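Local coordinates for uncharacterized protein (Parabacteroides merdae ATCC 43184, PDB 4OPW) that is of unknown function but is a putative adhesin, consistent with an auto-transporter adhesin head domain built as a parallel beta-helix, at residues K86-V91 and D108-N113; Y34-S39 and P104-E109; K130-V135 and K150-I155; I112-N117 and G137-V142. One frame throughout, in Å; residues are numbered along the deposited sequence. Where two conformers were deposited one is given.

Contact 1 of 4, residues K86-V91 and D108-N113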
loop_
_atom_site.group_PDB
_atom_site.type_symbol
_atom_site.label_atom_id
_atom_site.label_comp_id
_atom_site.label_asym_id
_atom_site.label_seq_id
_atom_site.Cartn_x
_atom_site.Cartn_y
_atom_site.Cartn_z
ATOM N N LYS A 86 -2.257 -1.267 -18.508
ATOM C CA LYS A 86 -2.266 0.128 -18.910
ATOM C C LYS A 86 -2.727 1.041 -17.749
ATOM O O LYS A 86 -2.263 2.179 -17.628
ATOM C CB LYS A 86 -3.167 0.291 -20.141
ATOM C CG LYS A 86 -3.155 1.691 -20.730
ATOM C CD LYS A 86 -3.806 1.755 -22.113
ATOM C CE LYS A 86 -3.956 3.204 -22.526
ATOM N NZ LYS A 86 -4.486 3.336 -23.922
ATOM N N TRP A 87 -3.672 0.557 -16.958
ATOM C CA TRP A 87 -4.281 1.302 -15.865
ATOM C C TRP A 87 -4.247 0.522 -14.556
ATOM O O TRP A 87 -4.346 -0.714 -14.553
ATOM C CB TRP A 87 -5.739 1.627 -16.215
ATOM C CG TRP A 87 -5.903 2.378 -17.497
ATOM C CD1 TRP A 87 -6.342 1.883 -18.692
ATOM C CD2 TRP A 87 -5.569 3.750 -17.728
ATOM N NE1 TRP A 87 -6.339 2.877 -19.642
ATOM C CE2 TRP A 87 -5.860 4.031 -19.081
ATOM C CE3 TRP A 87 -5.041 4.775 -16.919
ATOM C CZ2 TRP A 87 -5.682 5.308 -19.641
ATOM C CZ3 TRP A 87 -4.887 6.044 -17.465
ATOM C CH2 TRP A 87 -5.175 6.291 -18.819
ATOM N N LEU A 88 -4.157 1.256 -13.434
ATOM C CA LEU A 88 -4.214 0.651 -12.104
ATOM C C LEU A 88 -4.918 1.610 -11.144
ATOM O O LEU A 88 -4.403 2.688 -10.873
ATOM C CB LEU A 88 -2.837 0.254 -11.564
ATOM C CG LEU A 88 -2.853 -0.492 -10.221
ATOM C CD1 LEU A 88 -3.464 -1.894 -10.363
ATOM C CD2 LEU A 88 -1.472 -0.543 -9.606
ATOM N N LYS A 89 -6.093 1.223 -10.656
ATOM C CA LYS A 89 -6.839 2.098 -9.746
ATOM C C LYS A 89 -6.857 1.553 -8.312
ATOM O O LYS A 89 -7.224 2.288 -7.385
ATOM C CB LYS A 89 -8.289 2.332 -10.263
ATOM C CG LYS A 89 -9.186 1.078 -10.145
ATOM C CD LYS A 89 -10.616 1.345 -10.597
ATOM C CE LYS A 89 -11.475 0.132 -10.373
ATOM N NZ LYS A 89 -12.883 0.385 -10.755
ATOM N N GLU A 90 -6.505 0.276 -8.120
ATOM C CA GLU A 90 -6.617 -0.319 -6.786
ATOM C C GLU A 90 -5.720 -1.511 -6.584
ATOM O O GLU A 90 -5.544 -2.328 -7.488
ATOM C CB GLU A 90 -8.083 -0.770 -6.592
ATOM C CG GLU A 90 -8.467 -1.389 -5.264
ATOM C CD GLU A 90 -9.898 -1.876 -5.352
ATOM O OE1 GLU A 90 -10.798 -1.012 -5.426
ATOM O OE2 GLU A 90 -10.111 -3.097 -5.522
ATOM N N VAL A 91 -5.188 -1.628 -5.360
ATOM C CA VAL A 91 -4.400 -2.778 -4.936
ATOM C C VAL A 91 -4.866 -3.184 -3.548
ATOM O O VAL A 91 -4.936 -2.327 -2.650
ATOM C CB VAL A 91 -2.852 -2.546 -4.951
ATOM C CG1 VAL A 91 -2.085 -3.814 -4.515
ATOM C CG2 VAL A 91 -2.357 -2.059 -6.321
ATOM N N ASP A 108 -6.868 8.853 -12.316
ATOM C CA ASP A 108 -7.753 9.701 -11.519
ATOM C C ASP A 108 -7.631 9.359 -10.032
ATOM O O ASP A 108 -7.607 10.260 -9.188
ATOM C CB ASP A 108 -9.223 9.524 -11.969
ATOM C CG ASP A 108 -9.560 10.037 -13.364
ATOM O OD1 ASP A 108 -8.789 10.866 -13.903
ATOM O OD2 ASP A 108 -10.590 9.614 -13.911
ATOM N N GLU A 109 -7.563 8.043 -9.714
ATOM C CA GLU A 109 -7.510 7.585 -8.334
ATOM C C GLU A 109 -6.674 6.331 -8.177
ATOM O O GLU A 109 -6.710 5.449 -9.040
ATOM C CB GLU A 109 -8.942 7.296 -7.816
ATOM C CG GLU A 109 -9.807 8.535 -7.613
ATOM C CD GLU A 109 -11.205 8.341 -7.055
ATOM O OE1 GLU A 109 -11.391 7.437 -6.207
ATOM O OE2 GLU A 109 -12.105 9.129 -7.427
ATOM N N LEU A 110 -5.977 6.227 -7.046
ATOM C CA LEU A 110 -5.243 5.028 -6.689
ATOM C C LEU A 110 -5.542 4.738 -5.227
ATOM O O LEU A 110 -5.263 5.559 -4.350
ATOM C CB LEU A 110 -3.734 5.117 -6.969
ATOM C CG LEU A 110 -2.920 3.867 -6.583
ATOM C CD1 LEU A 110 -3.458 2.566 -7.275
ATOM C CD2 LEU A 110 -1.444 4.084 -6.843
ATOM N N LYS A 111 -6.172 3.588 -4.983
ATOM C CA LYS A 111 -6.507 3.136 -3.634
ATOM C C LYS A 111 -5.716 1.892 -3.303
ATOM O O LYS A 111 -5.713 0.935 -4.073
ATOM C CB LYS A 111 -8.026 2.881 -3.532
ATOM C CG LYS A 111 -8.493 2.277 -2.207
ATOM C CD LYS A 111 -10.031 2.282 -2.088
ATOM C CE LYS A 111 -10.740 1.324 -3.052
ATOM N NZ LYS A 111 -12.176 1.671 -3.289
ATOM N N ILE A 112 -5.001 1.914 -2.172
ATOM C CA ILE A 112 -4.224 0.772 -1.735
ATOM C C ILE A 112 -4.610 0.380 -0.320
ATOM O O ILE A 112 -4.621 1.234 0.580
ATOM C CB ILE A 112 -2.704 1.046 -1.840
ATOM C CG1 ILE A 112 -2.348 1.475 -3.294
ATOM C CG2 ILE A 112 -1.871 -0.203 -1.394
ATOM C CD1 ILE A 112 -0.936 1.738 -3.550
ATOM N N ASN A 113 -4.950 -0.906 -0.129
ATOM C CA ASN A 113 -5.270 -1.477 1.178
ATOM C C ASN A 113 -4.238 -2.552 1.478
ATOM O O ASN A 113 -4.206 -3.568 0.779
ATOM C CB ASN A 113 -6.700 -2.041 1.209
ATOM C CG ASN A 113 -7.797 -1.023 0.972
ATOM O OD1 ASN A 113 -7.618 0.193 1.128
ATOM N ND2 ASN A 113 -8.980 -1.504 0.609
#

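Contact 2 of 4, residues Y34-S39 and P104-E109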
loop_
_atom_site.group_PDB
_atom_site.type_symbol
_atom_site.label_atom_id
_atom_site.label_comp_id
_atom_site.label_asym_id
_atom_site.label_seq_id
_atom_site.Cartn_x
_atom_site.Cartn_y
_atom_site.Cartn_z
ATOM N N TYR A 34 4.931 -5.114 -10.351
ATOM C CA TYR A 34 4.017 -4.486 -11.286
ATOM C C TYR A 34 4.628 -3.311 -12.012
ATOM O O TYR A 34 5.384 -2.525 -11.439
ATOM C CB TYR A 34 2.734 -4.006 -10.524
ATOM C CG TYR A 34 1.787 -3.203 -11.388
ATOM C CD1 TYR A 34 0.884 -3.837 -12.241
ATOM C CD2 TYR A 34 1.841 -1.809 -11.413
ATOM C CE1 TYR A 34 0.086 -3.105 -13.121
ATOM C CE2 TYR A 34 1.052 -1.070 -12.288
ATOM C CZ TYR A 34 0.168 -1.719 -13.133
ATOM O OH TYR A 34 -0.594 -0.958 -13.981
ATOM N N GLU A 35 4.239 -3.164 -13.277
ATOM C CA GLU A 35 4.619 -2.004 -14.069
ATOM C C GLU A 35 3.401 -1.514 -14.847
ATOM O O GLU A 35 2.608 -2.324 -15.338
ATOM C CB GLU A 35 5.804 -2.305 -15.000
ATOM C CG GLU A 35 7.151 -2.274 -14.288
ATOM C CD GLU A 35 8.353 -2.719 -15.104
ATOM O OE1 GLU A 35 8.444 -2.336 -16.292
ATOM O OE2 GLU A 35 9.223 -3.423 -14.541
ATOM N N GLN A 36 3.234 -0.202 -14.900
ATOM C CA GLN A 36 2.156 0.429 -15.660
ATOM C C GLN A 36 2.720 0.782 -17.034
ATOM O O GLN A 36 3.700 1.530 -17.129
ATOM C CB GLN A 36 1.576 1.662 -14.940
ATOM C CG GLN A 36 0.226 2.109 -15.537
ATOM C CD GLN A 36 -0.285 3.452 -15.050
ATOM O OE1 GLN A 36 0.191 4.016 -14.066
ATOM N NE2 GLN A 36 -1.293 3.991 -15.729
ATOM N N SER A 37 2.143 0.195 -18.099
ATOM C CA SER A 37 2.631 0.434 -19.454
ATOM C C SER A 37 1.568 0.116 -20.487
ATOM O O SER A 37 0.607 -0.584 -20.174
ATOM C CB SER A 37 3.868 -0.417 -19.739
ATOM O OG SER A 37 3.526 -1.787 -19.904
ATOM N N GLU A 38 1.811 0.552 -21.728
ATOM C CA GLU A 38 0.931 0.323 -22.880
ATOM C C GLU A 38 1.309 -0.957 -23.657
ATOM O O GLU A 38 0.595 -1.330 -24.588
ATOM C CB GLU A 38 0.964 1.528 -23.807
ATOM C CG GLU A 38 0.196 2.706 -23.237
ATOM C CD GLU A 38 -0.011 3.851 -24.210
ATOM O OE1 GLU A 38 0.005 3.611 -25.438
ATOM O OE2 GLU A 38 -0.266 4.981 -23.738
ATOM N N SER A 39 2.420 -1.616 -23.268
ATOM C CA SER A 39 2.939 -2.857 -23.852
ATOM C C SER A 39 1.935 -3.999 -23.691
ATOM O O SER A 39 1.225 -4.042 -22.677
ATOM C CB SER A 39 4.244 -3.254 -23.146
ATOM O OG SER A 39 5.266 -2.292 -23.317
ATOM N N PRO A 104 6.411 4.596 -12.843
ATOM C CA PRO A 104 5.526 5.658 -12.347
ATOM C C PRO A 104 4.073 5.184 -12.458
ATOM O O PRO A 104 3.776 4.239 -13.214
ATOM C CB PRO A 104 5.800 6.838 -13.297
ATOM C CG PRO A 104 7.091 6.515 -13.994
ATOM C CD PRO A 104 7.084 4.995 -14.097
ATOM N N LEU A 105 3.181 5.784 -11.665
ATOM C CA LEU A 105 1.760 5.447 -11.660
ATOM C C LEU A 105 0.925 6.694 -11.882
ATOM O O LEU A 105 1.197 7.742 -11.285
ATOM C CB LEU A 105 1.336 4.782 -10.349
ATOM C CG LEU A 105 2.034 3.450 -9.986
ATOM C CD1 LEU A 105 1.694 3.042 -8.579
ATOM C CD2 LEU A 105 1.679 2.354 -10.972
ATOM N N LYS A 106 -0.088 6.584 -12.743
ATOM C CA LYS A 106 -0.947 7.731 -13.050
ATOM C C LYS A 106 -2.408 7.289 -13.055
ATOM O O LYS A 106 -2.685 6.092 -13.079
ATOM C CB LYS A 106 -0.545 8.388 -14.380
ATOM C CG LYS A 106 -0.744 7.509 -15.616
ATOM C CD LYS A 106 -0.446 8.263 -16.912
ATOM C CE LYS A 106 -0.592 7.355 -18.109
ATOM N NZ LYS A 106 -2.000 6.930 -18.281
ATOM N N GLY A 107 -3.315 8.243 -13.022
ATOM C CA GLY A 107 -4.745 7.956 -13.048
ATOM C C GLY A 107 -5.541 8.901 -12.191
ATOM O O GLY A 107 -4.966 9.663 -11.415
ATOM N N ASP A 108 -6.868 8.853 -12.316
ATOM C CA ASP A 108 -7.753 9.701 -11.519
ATOM C C ASP A 108 -7.631 9.359 -10.032
ATOM O O ASP A 108 -7.607 10.260 -9.188
ATOM C CB ASP A 108 -9.223 9.524 -11.969
ATOM C CG ASP A 108 -9.560 10.037 -13.364
ATOM O OD1 ASP A 108 -8.789 10.866 -13.903
ATOM O OD2 ASP A 108 -10.590 9.614 -13.911
ATOM N N GLU A 109 -7.563 8.043 -9.714
ATOM C CA GLU A 109 -7.510 7.585 -8.334
ATOM C C GLU A 109 -6.674 6.331 -8.177
ATOM O O GLU A 109 -6.710 5.449 -9.040
ATOM C CB GLU A 109 -8.942 7.296 -7.816
ATOM C CG GLU A 109 -9.807 8.535 -7.613
ATOM C CD GLU A 109 -11.205 8.341 -7.055
ATOM O OE1 GLU A 109 -11.391 7.437 -6.207
ATOM O OE2 GLU A 109 -12.105 9.129 -7.427
HETATM O O HOH W 1 4.463 3.930 -16.215
#

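Contact 3 of 4, residues K130-V135 and K150-I155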
loop_
_atom_site.group_PDB
_atom_site.type_symbol
_atom_site.label_atom_id
_atom_site.label_comp_id
_atom_site.label_asym_id
_atom_site.label_seq_id
_atom_site.Cartn_x
_atom_site.Cartn_y
_atom_site.Cartn_z
ATOM N N LYS A 130 -6.510 11.489 -6.655
ATOM C CA LYS A 130 -6.754 11.104 -5.272
ATOM C C LYS A 130 -5.933 9.869 -4.925
ATOM O O LYS A 130 -5.951 8.888 -5.667
ATOM C CB LYS A 130 -8.255 10.841 -5.062
ATOM C CG LYS A 130 -8.663 10.491 -3.639
ATOM C CD LYS A 130 -10.103 10.025 -3.628
ATOM C CE LYS A 130 -10.644 9.853 -2.237
ATOM N NZ LYS A 130 -12.086 9.510 -2.261
ATOM N N LEU A 131 -5.189 9.932 -3.807
ATOM C CA LEU A 131 -4.357 8.807 -3.343
ATOM C C LEU A 131 -4.888 8.386 -1.994
ATOM O O LEU A 131 -4.895 9.171 -1.055
ATOM C CB LEU A 131 -2.862 9.193 -3.299
ATOM C CG LEU A 131 -1.838 8.068 -2.995
ATOM C CD1 LEU A 131 -1.905 6.925 -4.047
ATOM C CD2 LEU A 131 -0.421 8.640 -2.939
ATOM N N ASP A 132 -5.412 7.165 -1.924
ATOM C CA ASP A 132 -6.077 6.660 -0.736
ATOM C C ASP A 132 -5.351 5.426 -0.213
ATOM O O ASP A 132 -5.493 4.320 -0.748
ATOM C CB ASP A 132 -7.549 6.385 -1.098
ATOM C CG ASP A 132 -8.414 5.785 -0.014
ATOM O OD1 ASP A 132 -7.950 5.701 1.142
ATOM O OD2 ASP A 132 -9.562 5.415 -0.320
ATOM N N LEU A 133 -4.576 5.621 0.874
ATOM C CA LEU A 133 -3.726 4.594 1.450
ATOM C C LEU A 133 -4.228 4.139 2.795
ATOM O O LEU A 133 -4.525 4.961 3.672
ATOM C CB LEU A 133 -2.299 5.137 1.581
ATOM C CG LEU A 133 -1.707 5.821 0.328
ATOM C CD1 LEU A 133 -0.324 6.375 0.614
ATOM C CD2 LEU A 133 -1.648 4.863 -0.861
ATOM N N ASN A 134 -4.350 2.821 2.948
ATOM C CA ASN A 134 -4.861 2.206 4.168
ATOM C C ASN A 134 -3.979 1.071 4.594
ATOM O O ASN A 134 -3.652 0.193 3.783
ATOM C CB ASN A 134 -6.293 1.696 3.937
ATOM C CG ASN A 134 -7.220 2.776 3.426
ATOM O OD1 ASN A 134 -7.800 3.506 4.213
ATOM N ND2 ASN A 134 -7.294 2.954 2.092
ATOM N N VAL A 135 -3.560 1.094 5.868
ATOM C CA VAL A 135 -2.717 0.042 6.412
ATOM C C VAL A 135 -3.374 -0.542 7.665
ATOM O O VAL A 135 -3.965 0.201 8.468
ATOM C CB VAL A 135 -1.281 0.588 6.697
ATOM C CG1 VAL A 135 -0.569 -0.216 7.793
ATOM C CG2 VAL A 135 -0.436 0.614 5.410
ATOM N N LYS A 150 -6.019 15.204 -3.521
ATOM C CA LYS A 150 -6.445 14.708 -2.227
ATOM C C LYS A 150 -5.613 13.508 -1.803
ATOM O O LYS A 150 -5.501 12.544 -2.553
ATOM C CB LYS A 150 -7.939 14.327 -2.259
ATOM C CG LYS A 150 -8.494 13.872 -0.896
ATOM C CD LYS A 150 -8.407 14.974 0.204
ATOM C CE LYS A 150 -8.613 14.407 1.588
ATOM N NZ LYS A 150 -10.007 13.878 1.750
ATOM N N LEU A 151 -5.056 13.564 -0.583
ATOM C CA LEU A 151 -4.315 12.451 0.024
ATOM C C LEU A 151 -5.065 11.972 1.254
ATOM O O LEU A 151 -5.446 12.789 2.108
ATOM C CB LEU A 151 -2.887 12.899 0.399
ATOM C CG LEU A 151 -2.015 11.924 1.177
ATOM C CD1 LEU A 151 -1.734 10.636 0.358
ATOM C CD2 LEU A 151 -0.704 12.598 1.560
ATOM N N GLU A 152 -5.310 10.659 1.335
ATOM C CA GLU A 152 -5.946 10.014 2.482
ATOM C C GLU A 152 -5.019 8.923 2.943
ATOM O O GLU A 152 -4.600 8.073 2.150
ATOM C CB GLU A 152 -7.342 9.500 2.163
ATOM C CG GLU A 152 -8.323 10.646 1.940
ATOM C CD GLU A 152 -9.646 10.266 1.312
ATOM O OE1 GLU A 152 -9.925 9.050 1.197
ATOM O OE2 GLU A 152 -10.402 11.185 0.922
ATOM N N CYS A 153 -4.638 9.009 4.231
ATOM C CA CYS A 153 -3.761 8.057 4.882
ATOM C C CYS A 153 -4.389 7.601 6.142
ATOM O O CYS A 153 -4.712 8.401 7.026
ATOM C CB CYS A 153 -2.385 8.646 5.146
ATOM S SG CYS A 153 -1.328 8.714 3.694
ATOM N N SER A 154 -4.544 6.299 6.245
ATOM C CA SER A 154 -5.103 5.744 7.466
ATOM C C SER A 154 -4.405 4.480 7.908
ATOM O O SER A 154 -4.062 3.617 7.080
ATOM C CB SER A 154 -6.585 5.456 7.281
ATOM O OG SER A 154 -7.249 6.561 6.678
ATOM N N ILE A 155 -4.161 4.394 9.232
ATOM C CA ILE A 155 -3.594 3.193 9.863
ATOM C C ILE A 155 -4.570 2.725 10.932
ATOM O O ILE A 155 -5.018 3.550 11.720
ATOM C CB ILE A 155 -2.176 3.417 10.448
ATOM C CG1 ILE A 155 -1.187 3.905 9.351
ATOM C CG2 ILE A 155 -1.664 2.093 11.129
ATOM C CD1 ILE A 155 0.183 4.226 9.865
HETATM O O HOH W 2 -9.546 6.965 2.915
HETATM O O HOH W 3 -12.083 7.499 0.649
HETATM O O HOH W 4 -7.045 6.495 4.010
#

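Contact 4 of 4, residues I112-N117 and G137-V142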
loop_
_atom_site.group_PDB
_atom_site.type_symbol
_atom_site.label_atom_id
_atom_site.label_comp_id
_atom_site.label_asym_id
_atom_site.label_seq_id
_atom_site.Cartn_x
_atom_site.Cartn_y
_atom_site.Cartn_z
ATOM N N ILE A 112 -5.001 1.914 -2.172
ATOM C CA ILE A 112 -4.224 0.772 -1.735
ATOM C C ILE A 112 -4.610 0.380 -0.320
ATOM O O ILE A 112 -4.621 1.234 0.580
ATOM C CB ILE A 112 -2.704 1.046 -1.840
ATOM C CG1 ILE A 112 -2.348 1.475 -3.294
ATOM C CG2 ILE A 112 -1.871 -0.203 -1.394
ATOM C CD1 ILE A 112 -0.936 1.738 -3.550
ATOM N N ASN A 113 -4.950 -0.906 -0.129
ATOM C CA ASN A 113 -5.270 -1.477 1.178
ATOM C C ASN A 113 -4.238 -2.552 1.478
ATOM O O ASN A 113 -4.206 -3.568 0.779
ATOM C CB ASN A 113 -6.700 -2.041 1.209
ATOM C CG ASN A 113 -7.797 -1.023 0.972
ATOM O OD1 ASN A 113 -7.618 0.193 1.128
ATOM N ND2 ASN A 113 -8.980 -1.504 0.609
ATOM N N ALA A 114 -3.368 -2.308 2.472
ATOM C CA ALA A 114 -2.283 -3.210 2.827
ATOM C C ALA A 114 -2.581 -3.770 4.202
ATOM O O ALA A 114 -2.740 -3.012 5.172
ATOM C CB ALA A 114 -0.943 -2.458 2.795
ATOM N N ASN A 115 -2.745 -5.095 4.265
ATOM C CA ASN A 115 -3.108 -5.761 5.508
ATOM C C ASN A 115 -2.122 -6.831 5.902
ATOM O O ASN A 115 -1.206 -7.156 5.142
ATOM C CB ASN A 115 -4.496 -6.396 5.340
ATOM C CG ASN A 115 -5.563 -5.447 4.839
ATOM O OD1 ASN A 115 -6.190 -5.672 3.789
ATOM N ND2 ASN A 115 -5.751 -4.350 5.546
ATOM N N SER A 116 -2.328 -7.385 7.113
ATOM C CA SER A 116 -1.625 -8.529 7.671
ATOM C C SER A 116 -0.173 -8.671 7.162
ATOM O O SER A 116 0.139 -9.554 6.346
ATOM C CB SER A 116 -2.418 -9.808 7.397
ATOM O OG SER A 116 -2.891 -9.882 6.056
ATOM N N ASN A 117 0.708 -7.768 7.644
ATOM C CA ASN A 117 2.169 -7.779 7.479
ATOM C C ASN A 117 2.722 -7.587 6.070
ATOM O O ASN A 117 3.940 -7.747 5.875
ATOM C CB ASN A 117 2.758 -9.097 8.033
ATOM C CG ASN A 117 2.330 -9.351 9.444
ATOM O OD1 ASN A 117 2.915 -8.801 10.377
ATOM N ND2 ASN A 117 1.258 -10.097 9.601
ATOM N N GLY A 137 -2.958 -4.406 10.463
ATOM C CA GLY A 137 -2.281 -5.666 10.784
ATOM C C GLY A 137 -0.785 -5.649 10.594
ATOM O O GLY A 137 -0.212 -6.619 10.098
ATOM N N SER A 138 -0.134 -4.539 11.008
ATOM C CA SER A 138 1.318 -4.345 10.983
ATOM C C SER A 138 1.902 -4.373 9.579
ATOM O O SER A 138 3.114 -4.600 9.432
ATOM C CB SER A 138 2.045 -5.357 11.877
ATOM O OG SER A 138 1.561 -5.321 13.209
ATOM N N ALA A 139 1.075 -4.077 8.552
ATOM C CA ALA A 139 1.582 -3.923 7.199
ATOM C C ALA A 139 2.391 -2.611 7.109
ATOM O O ALA A 139 2.314 -1.757 8.003
ATOM C CB ALA A 139 0.430 -3.932 6.178
ATOM N N ASN A 140 3.228 -2.485 6.073
ATOM C CA ASN A 140 4.073 -1.307 5.891
ATOM C C ASN A 140 3.990 -0.820 4.472
ATOM O O ASN A 140 3.953 -1.621 3.529
ATOM C CB ASN A 140 5.525 -1.639 6.253
ATOM C CG ASN A 140 5.710 -1.990 7.706
ATOM O OD1 ASN A 140 5.629 -1.132 8.587
ATOM N ND2 ASN A 140 5.885 -3.260 8.008
HETATM N N MSE A 141 3.996 0.495 4.301
HETATM C CA MSE A 141 3.965 1.049 2.967
HETATM C C MSE A 141 5.033 2.118 2.803
HETATM O O MSE A 141 5.264 2.908 3.722
HETATM C CB MSE A 141 2.590 1.624 2.656
HETATM C CG MSE A 141 2.376 1.836 1.187
HETATM SE SE MSE A 141 0.572 2.533 1.054
HETATM C CE MSE A 141 -0.406 1.297 1.615
ATOM N N VAL A 142 5.728 2.101 1.659
ATOM C CA VAL A 142 6.756 3.093 1.347
ATOM C C VAL A 142 6.429 3.696 -0.021
ATOM O O VAL A 142 6.402 2.967 -1.022
ATOM C CB VAL A 142 8.213 2.545 1.396
ATOM C CG1 VAL A 142 9.224 3.664 1.120
ATOM C CG2 VAL A 142 8.510 1.850 2.732
HETATM O O HOH W 5 5.770 -5.321 6.269
HETATM O O HOH W 6 4.838 -6.878 9.666
HETATM O O HOH W 7 -0.396 -9.212 11.459
#

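Contact 1 of 4, residues K86-V91 and D108-N113
The touching parts, 88-91 and 109-113, run 21° apart; E90 and V91 pair in parallel with K111 and I112, and 86-89 is the irregular lead-in. Three backbone bonds join them, K111 N to K89 O, V91 N to K111 O and N113 N to V91 O, each 2.9 Å long. K111 thus spans E90 with both its N-H and its C=O. The second and third donors approach nearly along the C=O axis, whereas K111 N stands above the carbonyl plane of K89, where the chain is only just entering the strand. This pairing joins strands of successive coils on one face of what appears to be a parallel beta-helix, consistent with the pectate-lyase-like clan of this protein, and strand 130-136 carries on from the far side of 109-114. E90 and K111 rise side by side on the polar face. Each has CG anti to its backbone N; E90 stays extended, while K111 bends at chi3 (69°), so that its CE lies 3.3 Å from E90 OE1. The charged tips are looser: K111 NZ is 3.7 Å from E90 OE1, a long salt bridge, and E90 OE2 also has a weak, long pairing with K92. L88, V91, L110 and I112 are buried. L110 CD1 lies against the L88-K89 backbone, 3.7 Å from L88 O, and 4.3 Å from L88 CG. Farther along, I112 CG2 touches V91 CB at 4.4 Å, and beyond this pair I112 packs on V120 and L122 of strand 119-122.

Contact 2 of 4, residues Y34-S39 and P104-E109
Q36 reaches straight across to the other segment and meets the side chain of K106 at about a right angle. With CG anti to the backbone N (chi1 -165°) and the chain extended beyond it, the amide arrives end-on at the K106 backbone. Q36 OE1 accepts the K106 N-H at 2.9 Å from K106 N, in the carbonyl plane and on a lone pair. Q36 OE1 also sits 3.2 Å from L105 CA. The other half of the amide, Q36 NE2, meets K106 CG at 3.6 Å, across its chain, and donates to K86 O, so both ends of the group are held and its rotation is fixed. Y34 and L105 cross obliquely: L105 CD2 meets the ring at its edge, in plane, 3.7 Å from Y34 CE2, while the phenol OH is bonded to S85. A water lies between the backbones, 2.7 Å from Q36 O and 3.1 Å from P104 O. The site is a corner of the probable parallel beta-helix. Strand 31-36 runs between strands 80-85 and 98-101, Y34 bonding to I100 and N102 and E35 to T83. In the partner segment, the short, weakly bonded strand 105-106 pairs in parallel with strand 126-128, before the chain turns at G107 and D108 into strand 109-114.

Contact 3 of 4, residues K130-V135 and K150-I155
L133 O accepts two hydrogen bonds, from S154 N at 2.9 Å and from a water at 3.0 Å, with a weaker CA-H contact from C153. The water also reaches S154 OG. This carbonyl belongs to a ladder of five backbone bonds between strands that run parallel within 3°. L131, L133 and V135 donate to K150, E152 and S154, and E152 and S154 donate back to L131 and L133. On the polar face E152 is the hub. Its OE2 takes K150 NZ at 2.8 Å on the anti lone pair, a reach made possible by bends of the K150 chain at chi2 and chi4. K130, fully extended, crosses E152 obliquely and brings CE against E152 OE2, its NZ making a long salt bridge at 4.0 Å from that oxygen. E152 OE1 lies 3.9 Å from D132 OD1, the two carboxylates turned 69° apart; one water bonds both oxygens and a second bonds E152 OE1, which probably eases the repulsion. D132 OD1 is also met from above its plane by N134 ND2, at 3.0 Å. On the opposite, buried face L131 CD2 is 4.1 Å from L151 CD1, and L133 CD1 is 4.0 Å from C153 SG. In-register parallel strands of successive coils, with side chains stacked along them, are the hallmark of a parallel beta-helix. Strand 109-114 flanks 130-136, and strand 170-177 flanks 150-156, where D172 is a second partner of K150 NZ. L131, L133 and V135 pack on 139-147, L133, V135, C153 and I155 on 159-163, and L151 on 170-177.

Contact 4 of 4, residues I112-N117 and G137-V142
A single direct hydrogen bond ties the two turns together: N117 N donates to G137 O at 2.9 Å. It is bent (138° at the hydrogen), the donor standing above the carbonyl plane. S116 CA adds a CA-H contact to G137 O at 3.4 Å. S116, N117, G137 and S138 all have positive phi, so the two loops curl alike and lie one over the other, and G137, lacking a side chain, can sit close against the S116 backbone. Waters extend this polar seam. One lies 2.8 Å from N117 OD1 and also bonds S138 O; another links N117 O to N140, 2.7 Å from N140 ND2; a third bonds G137 O and meets N117 ND2 weakly. Three loop side chains bond neighbouring coils instead: N115 ND2 to S136 OG, S116 OG to G95 N and S138 OG to S158 OG. Apolar contacts make up the interior part. Selenomethionine M141 leaves its backbone with CG anti to N and bends at chi3 (-64°), which lays its terminal CE against both I112 CG2, at 3.7 Å, and A114 CB, at 4.0 Å. Nearer the loops, A139 CB is 3.9 Å from A114 CB and 3.5 Å from A114 O. The arrangement is the interior next to the loops of what is probably a parallel beta-helix, where short strand segments of different faces, 112-114 and 139-142, meet at 140°. Strand 109-114 lies beside 130-136, and 139-147 beside 119-122, whose V120 touches both A114 and M141.

The four contacts follow the course of the beta-helix. Contacts 1 and 3 are strand pairs of one parallel face, centres about 12 Å apart, joined through I112 N bonding to D132 O at 2.8 Å. Contact 2 lies at the corner next to contact 1, centres about 9 Å apart; the segments share D108 and E109, L110 CD2 lies 3.7 Å from L105 CD1 and W87 CZ3 packs 3.1 Å from K106 NZ. Contact 4 shares I112 and N113 with contact 1 and closes the other end of the same strand, its centre about 21 Å from that of contact 2. It reaches contact 3 in the interior, where L133 CD2 lies 3.7 Å from M141 SE.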